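Local coordinates for protein putative isocitrate dehydrogenase, NAD-dependent (Methylococcus capsulatus, PDB 6LKY) that probably oxidises isocitrate with NAD+ as cofactor and a magnesium ion, as family members do, and is seen here with bound NAD, at residues Cys64-Leu69 and Ala256-Ala261; Phe107-Leu112 and Gln216-Asp221; Ala124-Phe129 and Ile142-Arg147. The protein carries 1 engineered substitution. One frame throughout, in Å; residues are numbered along the deposited sequence. Where two conformers were deposited one is given.

Interaction 1 of 3, residues Cys64-Leu69 and Ala256-Ala261; sequences CFKGPL and AALFEA. With NAD (nicotinamide-adenine-dinucleotide), chain C.
Lys-66 and Glu-260 form the salt bridge of this contact, in which NZ approaches OE1 to 2.6 Å. The two side chains lie side by side and point the same way from neighbouring parallel strands. Bends at chi3 (57°) and chi4 (71°) of Lys-66 turn CE and then NZ, and the ammonium meets OE1 on its anti side, 30° out of the carboxylate plane. A second bond ties NZ to Gly-67 O at 3.0 Å, with the donor above the carbonyl plane, and Asn-81 OD1 takes a third. Glu-260 OE2 is held separately, by Arg-85 and Asn-251.

Backbone bonds set the register of strands 63-66 and 257-261. Cys-64 is bracketed, its N bonding to Ala-257 O and its O receiving Phe-259 N at 2.8 Å; Lys-66 N then bonds to Phe-259 O. Beyond this the strands part, and a water donates to Lys-66 O while accepting from Ala-261 N (2.8 Å).

Apolar contacts divide between the sheet faces. On the face of Lys-66, Leu-258 sends CD1 to Cys-64 SG at 3.7 Å, and its CD2 lies equally near Lys-66 CE, so the two methyls cover both residues. On the other face Phe-65 CD1 touches Phe-259 CB, with Met-287 of helix 278-290 against both residues.

The nicotinamide carboxamide lies at the strand ends: N7N comes within 2.9 Å of Leu-69 N, and O7N within 3.0 Å of Glu-260 OE1. Lys-66, Leu-69 and Glu-260 all belong to NAD-binding sites, with Asn-176 of the second subunit also bonded to the cofactor. The paired charges, each with further partners, are probably held in place beside the nicotinamide carboxamide.

Interaction 2 of 3, residues Phe107-Leu112 and Gln216-Asp221; sequences FSDVNL and QPQRFD
Between Asn-111 and Phe-220 a single water oxygen is gripped three times. It accepts from Asn-111 N and donates to Pro-217 O (2.7 Å) and Phe-220 O (2.8 Å), so it links the two segments, whose first direct backbone bond, Asp-221 with Val-113, comes just beyond. Pro-217 O, which also accepts Phe-220 N, thus has two partners. Nearby, Leu-112 CA stands 3.2 Å from Asp-221 O in a bent CA-H...O contact.

The direct side-chain link runs from Gln-218 NE2 to Asp-109 OD1, at 2.8 Å with 152° at the hydrogen. It reaches OD1 on the syn side, with a weak second branch to OD2. The chain of Gln-218 bends at chi2 (88°), which sets CD, and the side chain crosses the aspartate at about a right angle with the carboxylate and amide planes 68° apart.

Pro-217 carries the apolar part. Its CD sits over one face of the Phe-107 ring, 3.8 Å from the centroid, a CH-pi contact offset toward the rim. The proline's CG also touches Val-110 CG2 (3.9 Å), so the proline ring meets both the aromatic face and the valine. Gln-218 NE2 lies obliquely 3.4 Å from Phe-107 CD1, its amide nearly perpendicular to the ring. An alanine in place of Phe-107 would probably open a gap beside Pro-217 CD and CG and let the Gln-218 amide shift against Asp-109.

Around the contact, Leu-240 of helix 227-240 touches both Phe-107 and Pro-217, and Met-213 of helix 206-215 packs on Leu-112 and Phe-220. Asp-221 is tied by Arg-166 and Lys-167, and Asn-111 OD1 by the same arginine. The pairing thus brings the turn after helix 206-215 to the start of strand 111-117, just before strand 222-225 joins the central sheet alongside it.

Interaction 3 of 3, residues Ala124-Phe129 and Ile142-Arg147; sequences AGIEHF and IAVVTR
Ile-126 and Ile-142 face each other at the open end of the beta hairpin of strands 127-132 and 135-146. Ile-142 N donates to Ile-126 O at 2.9 Å, with 161° at the hydrogen and the donor nearly in line with the carbonyl bond. The reciprocal link is indirect: a water accepts from Ile-126 N and donates to Ile-142 O at 2.7 Å. A water has thus entered where a hydrogen-bonded antiparallel pair would close its second direct bond, and the chains diverge from here, the CA atoms of Ala-124 and Val-144 being 6.4 Å apart.

That hairpin reaches across the dimer. Residues 142-146 form an antiparallel ladder with a strand of the second subunit, so the sheet continues through the interface, as in the interlocked arms known from this family. Glu-127 joins in, its OE1 bonding to Ser-141 and to Cys-180 N of the second subunit.

Ile-126, Ile-142, Val-144 and Ala-124 meet on one face. The isoleucines cross obliquely, Ile-126 CG2 lying 3.8 Å from Ile-142 CD1. With chi1 at -60°, Ile-126 CG1 is anti to the carbonyl carbon and its chain carries CD1 to Val-144 CG2 (3.7 Å), the two side chains at about a right angle. The same valine methyl touches Ala-124 CB at 4.1 Å. Between Ala-124 and Ile-126, Gly-125 has positive phi (81°), where a CB would jam against the preceding carbonyl oxygen. Past the valines, Thr-146 N-caps helix 147-163, its OG1 bonding to Gly-149 N.

Interaction 1 is wholly buried, its centre about 8 Å from the centre of the chain, whereas interaction 2 is partly buried and interaction 3 lies at the surface, its centre about 22 Å from that of the chain. Interactions 1 and 2 both reach the ten-stranded sheet, their centres about 26 Å apart: the first joins two neighbouring parallel strands, the second a strand start and the turn leading into its neighbour. Interaction 3 belongs to the separate hairpin that extends to the second subunit. The chemistry follows place: charge beside the cofactor in interaction 1, a proline-aromatic contact with a polar rim in interaction 2, and aliphatic branches in interaction 3. Bridging waters recur in all three.

Interaction 1 of 3, residues Cys64-Leu69 and Ala256-Ala261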
loop_
_atom_site.group_PDB
_atom_site.type_symbol
_atom_site.label_atom_id
_atom_site.label_comp_id
_atom_site.label_asym_id
_atom_site.label_seq_id
_atom_site.Cartn_x
_atom_site.Cartn_y
_atom_site.Cartn_z
ATOM N N CYS A 64 20.684 16.868 10.846
ATOM C CA CYS A 64 20.904 16.865 9.410
ATOM C C CYS A 64 19.618 17.246 8.695
ATOM O O CYS A 64 18.526 16.819 9.078
ATOM C CB CYS A 64 21.418 15.498 8.928
ATOM S SG CYS A 64 21.757 15.403 7.157
ATOM N N PHE A 65 19.762 18.087 7.681
ATOM C CA PHE A 65 18.689 18.535 6.801
ATOM C C PHE A 65 19.032 18.000 5.414
ATOM O O PHE A 65 20.051 18.393 4.835
ATOM C CB PHE A 65 18.611 20.057 6.824
ATOM C CG PHE A 65 17.323 20.618 6.324
ATOM C CD1 PHE A 65 16.109 20.111 6.755
ATOM C CD2 PHE A 65 17.327 21.690 5.445
ATOM C CE1 PHE A 65 14.919 20.658 6.294
ATOM C CE2 PHE A 65 16.141 22.229 4.976
ATOM C CZ PHE A 65 14.941 21.720 5.399
ATOM N N LYS A 66 18.207 17.092 4.887
ATOM C CA LYS A 66 18.604 16.264 3.749
ATOM C C LYS A 66 17.570 16.348 2.636
ATOM O O LYS A 66 16.402 16.008 2.838
ATOM C CB LYS A 66 18.806 14.803 4.174
ATOM C CG LYS A 66 19.389 13.924 3.067
ATOM C CD LYS A 66 19.130 12.422 3.300
ATOM C CE LYS A 66 17.651 12.106 3.439
ATOM N NZ LYS A 66 16.858 12.227 2.174
ATOM N N GLY A 67 17.992 16.815 1.466
ATOM C CA GLY A 67 17.162 16.748 0.286
ATOM C C GLY A 67 17.028 15.310 -0.190
ATOM O O GLY A 67 17.705 14.408 0.313
ATOM N N PRO A 68 16.149 15.066 -1.159
ATOM C CA PRO A 68 15.932 13.689 -1.631
ATOM C C PRO A 68 17.178 13.130 -2.295
ATOM O O PRO A 68 17.897 13.840 -3.001
ATOM C CB PRO A 68 14.791 13.835 -2.640
ATOM C CG PRO A 68 14.916 15.280 -3.130
ATOM C CD PRO A 68 15.303 16.036 -1.877
ATOM N N LEU A 69 17.430 11.842 -2.066
ATOM C CA LEU A 69 18.589 11.170 -2.633
ATOM C C LEU A 69 18.122 10.082 -3.587
ATOM O O LEU A 69 17.275 9.259 -3.227
ATOM C CB LEU A 69 19.474 10.594 -1.525
ATOM C CG LEU A 69 20.068 11.677 -0.615
ATOM C CD1 LEU A 69 20.993 11.083 0.452
ATOM C CD2 LEU A 69 20.819 12.698 -1.459
ATOM N N ALA A 256 20.630 11.456 17.502
ATOM C CA ALA A 256 20.722 12.220 16.270
ATOM C C ALA A 256 19.346 12.275 15.634
ATOM O O ALA A 256 18.448 11.503 15.984
ATOM C CB ALA A 256 21.759 11.624 15.304
ATOM N N ALA A 257 19.195 13.201 14.691
ATOM C CA ALA A 257 17.932 13.382 13.998
ATOM C C ALA A 257 18.214 13.930 12.610
ATOM O O ALA A 257 19.104 14.769 12.435
ATOM C CB ALA A 257 16.998 14.330 14.763
ATOM N N LEU A 258 17.443 13.455 11.631
ATOM C CA LEU A 258 17.616 13.845 10.238
ATOM C C LEU A 258 16.252 14.145 9.634
ATOM O O LEU A 258 15.350 13.300 9.667
ATOM C CB LEU A 258 18.343 12.738 9.464
ATOM C CG LEU A 258 18.643 12.962 7.972
ATOM C CD1 LEU A 258 19.919 12.234 7.579
ATOM C CD2 LEU A 258 17.473 12.512 7.089
ATOM N N PHE A 259 16.101 15.330 9.052
ATOM C CA PHE A 259 14.795 15.796 8.607
ATOM C C PHE A 259 14.768 15.890 7.089
ATOM O O PHE A 259 15.765 16.279 6.473
ATOM C CB PHE A 259 14.456 17.131 9.288
ATOM C CG PHE A 259 14.452 17.020 10.778
ATOM C CD1 PHE A 259 15.635 17.115 11.492
ATOM C CD2 PHE A 259 13.283 16.723 11.456
ATOM C CE1 PHE A 259 15.643 16.962 12.862
ATOM C CE2 PHE A 259 13.281 16.567 12.828
ATOM C CZ PHE A 259 14.457 16.677 13.533
ATOM N N GLU A 260 13.645 15.490 6.478
ATOM C CA GLU A 260 13.622 15.409 5.023
ATOM C C GLU A 260 12.191 15.484 4.510
ATOM O O GLU A 260 11.232 15.253 5.246
ATOM C CB GLU A 260 14.263 14.101 4.538
ATOM C CG GLU A 260 13.500 12.861 5.046
ATOM C CD GLU A 260 14.086 11.528 4.551
ATOM O OE1 GLU A 260 14.726 11.508 3.476
ATOM O OE2 GLU A 260 13.898 10.498 5.241
ATOM N N ALA A 261 12.062 15.787 3.219
ATOM C CA ALA A 261 10.790 15.541 2.558
ATOM C C ALA A 261 10.554 14.033 2.410
ATOM O O ALA A 261 11.484 13.219 2.417
ATOM C CB ALA A 261 10.740 16.231 1.188
HETATM P PA NAD C . 9.328 10.679 -6.626
HETATM O O1A NAD C . 10.694 11.236 -6.945
HETATM O O2A NAD C . 8.888 11.090 -5.255
HETATM O O5B NAD C . 8.298 11.131 -7.765
HETATM C C5B NAD C . 6.963 10.636 -7.711
HETATM C C4B NAD C . 6.043 11.636 -8.384
HETATM O O4B NAD C . 5.859 12.727 -7.460
HETATM C C3B NAD C . 6.698 12.176 -9.649
HETATM O O3B NAD C . 5.741 12.316 -10.688
HETATM C C2B NAD C . 7.226 13.534 -9.214
HETATM O O2B NAD C . 7.306 14.502 -10.272
HETATM C C1B NAD C . 6.288 13.936 -8.084
HETATM N N9A NAD C . 7.113 14.774 -7.224
HETATM C C8A NAD C . 7.633 14.230 -5.957
HETATM N N7A NAD C . 8.173 15.480 -5.390
HETATM C C5A NAD C . 7.052 16.406 -5.516
HETATM C C6A NAD C . 7.532 17.840 -5.647
HETATM N N6A NAD C . 8.020 18.300 -4.336
HETATM N N1A NAD C . 6.377 18.654 -6.053
HETATM C C2A NAD C . 5.819 18.301 -7.374
HETATM N N3A NAD C . 6.385 17.050 -7.884
HETATM C C4A NAD C . 6.441 16.027 -6.843
HETATM O O3 NAD C . 9.349 9.074 -6.625
HETATM P PN NAD C . 10.022 8.135 -7.727
HETATM O O1N NAD C . 9.974 8.692 -9.114
HETATM O O2N NAD C . 9.299 6.803 -7.614
HETATM O O5D NAD C . 11.562 7.962 -7.296
HETATM C C5D NAD C . 12.564 8.860 -7.800
HETATM C C4D NAD C . 13.851 8.675 -7.007
HETATM O O4D NAD C . 13.741 9.240 -5.688
HETATM C C3D NAD C . 14.194 7.193 -6.843
HETATM O O3D NAD C . 15.575 7.034 -7.156
HETATM C C2D NAD C . 13.947 6.938 -5.368
HETATM O O2D NAD C . 14.799 5.946 -4.798
HETATM C C1D NAD C . 14.240 8.289 -4.731
HETATM N N1N NAD C . 13.621 8.320 -3.381
HETATM C C2N NAD C . 14.146 9.369 -2.517
HETATM C C3N NAD C . 13.567 9.104 -1.146
HETATM C C7N NAD C . 14.329 9.801 -0.014
HETATM O O7N NAD C . 13.461 10.268 1.010
HETATM N N7N NAD C . 15.212 10.846 -0.527
HETATM C C4N NAD C . 12.057 9.273 -1.075
HETATM C C5N NAD C . 11.346 8.563 -2.210
HETATM C C6N NAD C . 12.145 8.268 -3.483
HETATM O O HOH W 1 14.190 15.795 1.349
#

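Interaction 2 of 3, residues Phe107-Leu112 and Gln216-Asp221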
loop_
_atom_site.group_PDB
_atom_site.type_symbol
_atom_site.label_atom_id
_atom_site.label_comp_id
_atom_site.label_asym_id
_atom_site.label_seq_id
_atom_site.Cartn_x
_atom_site.Cartn_y
_atom_site.Cartn_z
ATOM N N PHE A 107 -10.934 15.001 0.957
ATOM C CA PHE A 107 -11.038 15.183 2.393
ATOM C C PHE A 107 -10.356 16.481 2.801
ATOM O O PHE A 107 -9.412 16.942 2.151
ATOM C CB PHE A 107 -10.431 13.993 3.149
ATOM C CG PHE A 107 -11.094 12.671 2.827
ATOM C CD1 PHE A 107 -12.376 12.394 3.276
ATOM C CD2 PHE A 107 -10.443 11.720 2.055
ATOM C CE1 PHE A 107 -12.993 11.186 2.972
ATOM C CE2 PHE A 107 -11.059 10.517 1.743
ATOM C CZ PHE A 107 -12.331 10.248 2.203
ATOM N N SER A 108 -10.863 17.075 3.883
ATOM C CA SER A 108 -10.309 18.302 4.437
ATOM C C SER A 108 -9.964 18.166 5.907
ATOM O O SER A 108 -9.480 19.130 6.509
ATOM C CB SER A 108 -11.289 19.473 4.254
ATOM O OG SER A 108 -12.532 19.207 4.890
ATOM N N ASP A 109 -10.173 16.995 6.493
ATOM C CA ASP A 109 -9.973 16.805 7.920
ATOM C C ASP A 109 -9.112 15.577 8.211
ATOM O O ASP A 109 -9.348 14.852 9.185
ATOM C CB ASP A 109 -11.319 16.687 8.619
ATOM C CG ASP A 109 -12.147 15.538 8.073
ATOM O OD1 ASP A 109 -11.827 15.034 6.967
ATOM O OD2 ASP A 109 -13.114 15.131 8.753
ATOM N N VAL A 110 -8.090 15.320 7.390
ATOM C CA VAL A 110 -7.134 14.261 7.707
ATOM C C VAL A 110 -6.183 14.774 8.772
ATOM O O VAL A 110 -5.687 15.903 8.683
ATOM C CB VAL A 110 -6.364 13.810 6.450
ATOM C CG1 VAL A 110 -5.482 12.621 6.783
ATOM C CG2 VAL A 110 -7.331 13.460 5.316
ATOM N N ASN A 111 -5.911 13.942 9.788
ATOM C CA ASN A 111 -5.012 14.351 10.868
ATOM C C ASN A 111 -4.405 13.087 11.475
ATOM O O ASN A 111 -4.851 12.567 12.498
ATOM C CB ASN A 111 -5.728 15.194 11.926
ATOM C CG ASN A 111 -4.766 15.762 12.980
ATOM O OD1 ASN A 111 -3.591 15.395 13.048
ATOM N ND2 ASN A 111 -5.265 16.682 13.785
ATOM N N LEU A 112 -3.357 12.575 10.832
ATOM C CA LEU A 112 -2.770 11.315 11.278
ATOM C C LEU A 112 -1.254 11.436 11.277
ATOM O O LEU A 112 -0.684 12.329 10.645
ATOM C CB LEU A 112 -3.242 10.136 10.409
ATOM C CG LEU A 112 -2.852 10.119 8.923
ATOM C CD1 LEU A 112 -1.466 9.485 8.741
ATOM C CD2 LEU A 112 -3.912 9.402 8.082
ATOM N N GLN A 216 -12.054 6.607 4.650
ATOM C CA GLN A 216 -12.173 7.170 5.986
ATOM C C GLN A 216 -10.901 7.377 6.777
ATOM O O GLN A 216 -10.738 6.841 7.879
ATOM C CB GLN A 216 -13.176 6.336 6.734
ATOM C CG GLN A 216 -13.874 7.009 7.857
ATOM C CD GLN A 216 -15.014 6.202 8.303
ATOM O OE1 GLN A 216 -14.842 5.306 9.053
ATOM N NE2 GLN A 216 -16.206 6.951 8.293
ATOM N N PRO A 217 -10.052 8.286 6.286
ATOM C CA PRO A 217 -8.791 8.565 6.987
ATOM C C PRO A 217 -8.993 9.196 8.357
ATOM O O PRO A 217 -8.072 9.135 9.190
ATOM C CB PRO A 217 -8.056 9.520 6.030
ATOM C CG PRO A 217 -9.142 10.064 5.125
ATOM C CD PRO A 217 -10.193 9.040 5.040
ATOM N N GLN A 218 -10.179 9.756 8.630
ATOM C CA GLN A 218 -10.440 10.369 9.931
ATOM C C GLN A 218 -10.403 9.364 11.070
ATOM O O GLN A 218 -10.135 9.759 12.207
ATOM C CB GLN A 218 -11.797 11.080 9.941
ATOM C CG GLN A 218 -11.952 12.142 8.890
ATOM C CD GLN A 218 -12.486 11.573 7.585
ATOM O OE1 GLN A 218 -12.548 10.354 7.405
ATOM N NE2 GLN A 218 -12.876 12.459 6.668
ATOM N N ARG A 219 -10.628 8.079 10.795
ATOM C CA ARG A 219 -10.549 7.078 11.849
ATOM C C ARG A 219 -9.140 6.915 12.395
ATOM O O ARG A 219 -8.974 6.260 13.425
ATOM C CB ARG A 219 -11.051 5.713 11.368
ATOM C CG ARG A 219 -12.567 5.536 11.237
ATOM C CD ARG A 219 -12.952 4.085 11.497
ATOM N NE ARG A 219 -14.383 3.782 11.329
ATOM C CZ ARG A 219 -14.910 3.177 10.259
ATOM N NH1 ARG A 219 -14.126 2.792 9.248
ATOM N NH2 ARG A 219 -16.217 3.021 10.159
ATOM N N PHE A 220 -8.124 7.432 11.709
ATOM C CA PHE A 220 -6.745 7.144 12.061
ATOM C C PHE A 220 -6.134 8.284 12.856
ATOM O O PHE A 220 -6.401 9.463 12.601
ATOM C CB PHE A 220 -5.906 6.883 10.808
ATOM C CG PHE A 220 -6.236 5.589 10.144
ATOM C CD1 PHE A 220 -5.709 4.399 10.612
ATOM C CD2 PHE A 220 -7.109 5.558 9.082
ATOM C CE1 PHE A 220 -6.030 3.201 10.004
ATOM C CE2 PHE A 220 -7.441 4.366 8.471
ATOM C CZ PHE A 220 -6.906 3.189 8.928
ATOM N N ASP A 221 -5.270 7.901 13.799
ATOM C CA ASP A 221 -4.590 8.826 14.689
ATOM C C ASP A 221 -3.082 8.623 14.563
ATOM O O ASP A 221 -2.444 9.214 13.687
ATOM C CB ASP A 221 -5.095 8.606 16.122
ATOM C CG ASP A 221 -4.848 9.794 17.027
ATOM O OD1 ASP A 221 -4.201 10.767 16.590
ATOM O OD2 ASP A 221 -5.322 9.753 18.183
HETATM O O HOH W 2 -6.953 11.221 10.551
#

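Interaction 3 of 3, residues Ala124-Phe129 and Ile142-Arg147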
loop_
_atom_site.group_PDB
_atom_site.type_symbol
_atom_site.label_atom_id
_atom_site.label_comp_id
_atom_site.label_asym_id
_atom_site.label_seq_id
_atom_site.Cartn_x
_atom_site.Cartn_y
_atom_site.Cartn_z
ATOM N N ALA A 124 16.519 -4.430 5.566
ATOM C CA ALA A 124 17.735 -4.964 6.163
ATOM C C ALA A 124 18.879 -5.098 5.165
ATOM O O ALA A 124 20.032 -5.207 5.583
ATOM C CB ALA A 124 17.438 -6.321 6.797
ATOM N N GLY A 125 18.604 -5.105 3.863
ATOM C CA GLY A 125 19.697 -5.237 2.920
ATOM C C GLY A 125 20.175 -6.661 2.725
ATOM O O GLY A 125 21.341 -6.877 2.363
ATOM N N ILE A 126 19.309 -7.646 2.951
ATOM C CA ILE A 126 19.680 -9.056 2.890
ATOM C C ILE A 126 18.928 -9.677 1.725
ATOM O O ILE A 126 17.711 -9.899 1.804
ATOM C CB ILE A 126 19.387 -9.774 4.213
ATOM C CG1 ILE A 126 20.185 -9.096 5.344
ATOM C CG2 ILE A 126 19.746 -11.258 4.128
ATOM C CD1 ILE A 126 19.680 -9.431 6.734
ATOM N N GLU A 127 19.650 -9.946 0.636
ATOM C CA GLU A 127 19.061 -10.516 -0.575
ATOM C C GLU A 127 20.119 -11.267 -1.354
ATOM O O GLU A 127 21.311 -10.992 -1.231
ATOM C CB GLU A 127 18.521 -9.480 -1.554
ATOM C CG GLU A 127 17.897 -8.243 -1.049
ATOM C CD GLU A 127 17.453 -7.400 -2.232
ATOM O OE1 GLU A 127 16.367 -7.694 -2.761
ATOM O OE2 GLU A 127 18.200 -6.484 -2.654
ATOM N N HIS A 128 19.650 -12.116 -2.262
ATOM C CA HIS A 128 20.578 -12.793 -3.153
ATOM C C HIS A 128 19.832 -13.289 -4.380
ATOM O O HIS A 128 18.618 -13.481 -4.350
ATOM C CB HIS A 128 21.271 -13.957 -2.445
ATOM C CG HIS A 128 20.323 -14.933 -1.818
ATOM N ND1 HIS A 128 19.963 -16.120 -2.425
ATOM C CD2 HIS A 128 19.680 -14.910 -0.628
ATOM C CE1 HIS A 128 19.129 -16.779 -1.636
ATOM N NE2 HIS A 128 18.945 -16.067 -0.538
ATOM N N PHE A 129 20.581 -13.483 -5.464
ATOM C CA PHE A 129 20.102 -14.252 -6.601
ATOM C C PHE A 129 20.410 -15.728 -6.380
ATOM O O PHE A 129 21.338 -16.084 -5.651
ATOM C CB PHE A 129 20.754 -13.796 -7.917
ATOM C CG PHE A 129 20.484 -12.359 -8.281
ATOM C CD1 PHE A 129 19.231 -11.965 -8.740
ATOM C CD2 PHE A 129 21.496 -11.399 -8.186
ATOM C CE1 PHE A 129 18.979 -10.632 -9.087
ATOM C CE2 PHE A 129 21.260 -10.074 -8.549
ATOM C CZ PHE A 129 19.996 -9.692 -9.002
ATOM N N ILE A 142 15.092 -11.058 2.301
ATOM C CA ILE A 142 14.799 -11.471 3.664
ATOM C C ILE A 142 14.347 -10.250 4.451
ATOM O O ILE A 142 15.069 -9.253 4.529
ATOM C CB ILE A 142 16.024 -12.144 4.307
ATOM C CG1 ILE A 142 16.412 -13.392 3.493
ATOM C CG2 ILE A 142 15.763 -12.479 5.789
ATOM C CD1 ILE A 142 17.465 -14.256 4.154
ATOM N N ALA A 143 13.159 -10.319 5.036
ATOM C CA ALA A 143 12.734 -9.316 6.010
ATOM C C ALA A 143 13.188 -9.745 7.401
ATOM O O ALA A 143 13.064 -10.916 7.766
ATOM C CB ALA A 143 11.221 -9.126 5.964
ATOM N N VAL A 144 13.747 -8.813 8.162
ATOM C CA VAL A 144 14.254 -9.097 9.503
ATOM C C VAL A 144 13.480 -8.269 10.520
ATOM O O VAL A 144 13.399 -7.043 10.398
ATOM C CB VAL A 144 15.765 -8.812 9.617
ATOM C CG1 VAL A 144 16.214 -8.940 11.080
ATOM C CG2 VAL A 144 16.540 -9.783 8.743
ATOM N N VAL A 145 12.915 -8.943 11.520
ATOM C CA VAL A 145 12.291 -8.299 12.667
ATOM C C VAL A 145 12.973 -8.823 13.920
ATOM O O VAL A 145 13.018 -10.040 14.134
ATOM C CB VAL A 145 10.778 -8.582 12.716
ATOM C CG1 VAL A 145 10.184 -8.112 14.041
ATOM C CG2 VAL A 145 10.080 -7.926 11.532
ATOM N N THR A 146 13.492 -7.909 14.742
ATOM C CA THR A 146 14.075 -8.228 16.041
ATOM C C THR A 146 13.118 -7.802 17.146
ATOM O O THR A 146 12.311 -6.879 16.973
ATOM C CB THR A 146 15.424 -7.525 16.279
ATOM O OG1 THR A 146 15.229 -6.110 16.235
ATOM C CG2 THR A 146 16.471 -7.938 15.253
ATOM N N ARG A 147 13.209 -8.499 18.285
ATOM C CA ARG A 147 12.447 -8.094 19.466
ATOM C C ARG A 147 12.756 -6.650 19.865
ATOM O O ARG A 147 11.843 -5.865 20.148
ATOM C CB ARG A 147 12.723 -9.054 20.629
ATOM C CG ARG A 147 11.975 -8.707 21.928
ATOM C CD ARG A 147 12.143 -9.801 23.013
ATOM N NE ARG A 147 11.594 -11.094 22.606
ATOM C CZ ARG A 147 10.293 -11.388 22.602
ATOM N NH1 ARG A 147 9.402 -10.486 22.993
ATOM N NH2 ARG A 147 9.876 -12.586 22.215
HETATM O O HOH W 3 16.427 -7.302 3.197
#